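Long-range contact in probable 2-oxoacid ferredoxin oxidoreductase, alpha chain (Thermoplasma acidophilum, PDB 3JU3), which probably catalyses, as part of a larger enzyme, the CoA-dependent oxidative decarboxylation of 2-oxoacids such as 2-oxoglutarate to acyl-CoA, with ferredoxin as electron acceptor: residues A14-T20 and I40-Y46. Numbering follows the deposited sequence.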
loop_
_atom_site.group_PDB
_atom_site.type_symbol
_atom_site.label_atom_id
_atom_site.label_comp_id
_atom_site.label_asym_id
_atom_site.label_seq_id
_atom_site.Cartn_x
_atom_site.Cartn_y
_atom_site.Cartn_z
ATOM N N ALA A 14 27.209 9.430 13.820
ATOM C CA ALA A 14 26.622 8.214 14.386
ATOM C C ALA A 14 27.166 7.019 13.671
ATOM O O ALA A 14 27.612 7.138 12.548
ATOM C CB ALA A 14 25.113 8.249 14.272
ATOM N N ASP A 15 27.167 5.880 14.337
ATOM C CA ASP A 15 27.567 4.625 13.737
ATOM C C ASP A 15 26.756 4.286 12.467
ATOM O O ASP A 15 27.303 3.748 11.513
ATOM C CB ASP A 15 27.413 3.496 14.760
ATOM C CG ASP A 15 28.375 3.645 15.956
ATOM O OD1 ASP A 15 29.540 4.036 15.766
ATOM O OD2 ASP A 15 27.954 3.398 17.101
ATOM N N ILE A 16 25.447 4.560 12.512
ATOM C CA ILE A 16 24.480 4.270 11.439
ATOM C C ILE A 16 23.665 5.539 11.154
ATOM O O ILE A 16 23.161 6.186 12.092
ATOM C CB ILE A 16 23.472 3.159 11.854
ATOM C CG1 ILE A 16 24.188 1.802 12.039
ATOM C CG2 ILE A 16 22.312 3.052 10.789
ATOM C CD1 ILE A 16 23.411 0.765 12.875
ATOM N N THR A 17 23.506 5.874 9.868
ATOM C CA THR A 17 22.583 6.920 9.469
ATOM C C THR A 17 21.446 6.299 8.660
ATOM O O THR A 17 21.628 5.889 7.499
ATOM C CB THR A 17 23.341 7.983 8.621
ATOM O OG1 THR A 17 24.265 8.652 9.476
ATOM C CG2 THR A 17 22.381 9.040 7.968
ATOM N N PHE A 18 20.290 6.195 9.281
ATOM C CA PHE A 18 19.086 5.737 8.591
ATOM C C PHE A 18 18.572 6.877 7.709
ATOM O O PHE A 18 18.752 8.045 8.041
ATOM C CB PHE A 18 17.997 5.355 9.598
ATOM C CG PHE A 18 18.293 4.097 10.382
ATOM C CD1 PHE A 18 18.206 2.859 9.765
ATOM C CD2 PHE A 18 18.645 4.153 11.741
ATOM C CE1 PHE A 18 18.457 1.673 10.487
ATOM C CE2 PHE A 18 18.920 2.958 12.470
ATOM C CZ PHE A 18 18.813 1.751 11.850
ATOM N N VAL A 19 17.957 6.530 6.568
ATOM C CA VAL A 19 17.259 7.510 5.723
ATOM C C VAL A 19 15.874 6.946 5.477
ATOM O O VAL A 19 15.743 5.768 5.095
ATOM C CB VAL A 19 17.941 7.700 4.374
ATOM C CG1 VAL A 19 17.242 8.841 3.560
ATOM C CG2 VAL A 19 19.393 8.022 4.550
ATOM N N THR A 20 14.842 7.760 5.697
ATOM C CA THR A 20 13.517 7.373 5.309
ATOM C C THR A 20 12.628 8.606 5.106
ATOM O O THR A 20 13.094 9.757 5.224
ATOM C CB THR A 20 12.891 6.335 6.303
ATOM O OG1 THR A 20 11.908 5.530 5.607
ATOM C CG2 THR A 20 12.223 7.041 7.502
ATOM N N ILE A 40 25.266 1.400 20.513
ATOM C CA ILE A 40 25.375 1.772 19.101
ATOM C C ILE A 40 24.620 3.063 18.833
ATOM O O ILE A 40 23.457 3.171 19.186
ATOM C CB ILE A 40 24.837 0.689 18.196
ATOM C CG1 ILE A 40 25.711 -0.556 18.320
ATOM C CG2 ILE A 40 24.796 1.176 16.755
ATOM C CD1 ILE A 40 25.073 -1.793 17.711
ATOM N N SER A 41 25.283 4.033 18.212
ATOM C CA SER A 41 24.616 5.309 17.922
ATOM C C SER A 41 24.038 5.335 16.507
ATOM O O SER A 41 24.585 4.757 15.580
ATOM C CB SER A 41 25.567 6.494 18.132
ATOM O OG SER A 41 26.674 6.353 17.262
ATOM N N ALA A 42 22.934 6.046 16.329
ATOM C CA ALA A 42 22.318 6.070 15.017
ATOM C C ALA A 42 21.606 7.394 14.923
ATOM O O ALA A 42 21.132 7.928 15.946
ATOM C CB ALA A 42 21.376 4.887 14.853
ATOM N N ASN A 43 21.566 7.959 13.721
ATOM C CA ASN A 43 20.748 9.135 13.515
ATOM C C ASN A 43 19.801 8.868 12.328
ATOM O O ASN A 43 19.845 7.775 11.735
ATOM C CB ASN A 43 21.611 10.416 13.376
ATOM C CG ASN A 43 22.644 10.322 12.246
ATOM O OD1 ASN A 43 22.527 9.475 11.368
ATOM N ND2 ASN A 43 23.655 11.188 12.273
ATOM N N LEU A 44 18.900 9.810 12.023
ATOM C CA LEU A 44 17.894 9.580 10.974
ATOM C C LEU A 44 17.811 10.818 10.102
ATOM O O LEU A 44 17.500 11.913 10.599
ATOM C CB LEU A 44 16.503 9.232 11.566
ATOM C CG LEU A 44 15.331 9.295 10.551
ATOM C CD1 LEU A 44 15.486 8.296 9.404
ATOM C CD2 LEU A 44 13.976 9.100 11.202
ATOM N N LEU A 45 18.116 10.657 8.811
ATOM C CA LEU A 45 17.884 11.735 7.858
ATOM C C LEU A 45 16.469 11.482 7.360
ATOM O O LEU A 45 16.205 10.479 6.733
ATOM C CB LEU A 45 18.895 11.706 6.718
ATOM C CG LEU A 45 18.635 12.554 5.470
ATOM C CD1 LEU A 45 18.686 13.975 5.883
ATOM C CD2 LEU A 45 19.735 12.293 4.397
ATOM N N TYR A 46 15.572 12.399 7.676
ATOM C CA TYR A 46 14.162 12.245 7.364
ATOM C C TYR A 46 13.814 13.241 6.266
ATOM O O TYR A 46 13.965 14.450 6.446
ATOM C CB TYR A 46 13.351 12.537 8.621
ATOM C CG TYR A 46 11.877 12.444 8.444
ATOM C CD1 TYR A 46 11.259 11.249 8.114
ATOM C CD2 TYR A 46 11.092 13.564 8.617
ATOM C CE1 TYR A 46 9.902 11.198 7.955
ATOM C CE2 TYR A 46 9.778 13.526 8.446
ATOM C CZ TYR A 46 9.179 12.355 8.126
ATOM O OH TYR A 46 7.823 12.386 8.014
HETATM O O HOH W 1 25.738 10.754 10.089
#
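This is a parallel pairing of neighbouring beta strands, 16-21 and 42-47, in the core domain II piece of the alpha chain. Helix 25-37 connects them, completing a beta-alpha-beta unit. The backbone bonds alternate along the pair. Ile16 N donates to Ser41 O (3.2 Å), and Asn43 N to Ile16 O (2.9 Å). Phe18 N then reaches Asn43 O (3.0 Å), Leu45 N reaches Phe18 O (2.8 Å), and Thr20 N reaches Leu45 O (3.2 Å). Before the strands begin, Asp15 and Ser41 clasp each other. Asp15 N donates to Ser41 OG (3.0 Å), and Ser41 N to Asp15 OD2 (3.0 Å). One face carries Ile16, Phe18, Ala42 and Leu44. Phe18 CE2 lies 3.9 Å from Ala42 CB, and both residues also touch helix 25-37. On the other face Thr17 OG1 donates to Asn43 OD1 at 2.7 Å. A water bridges Thr17 OG1 and Asn43 ND2, and ND2 also bonds to Glu11 O. Strand 16-21 continues the sheet into the second subunit, where Thr20 OG1 bonds to Val71 of that subunit. The chemistry is thus mixed: regular backbone bonds set the register, Phe18 and Ala42 pack against helix 25-37, and the buried Thr17-Asn43 pair has its polar groups matched.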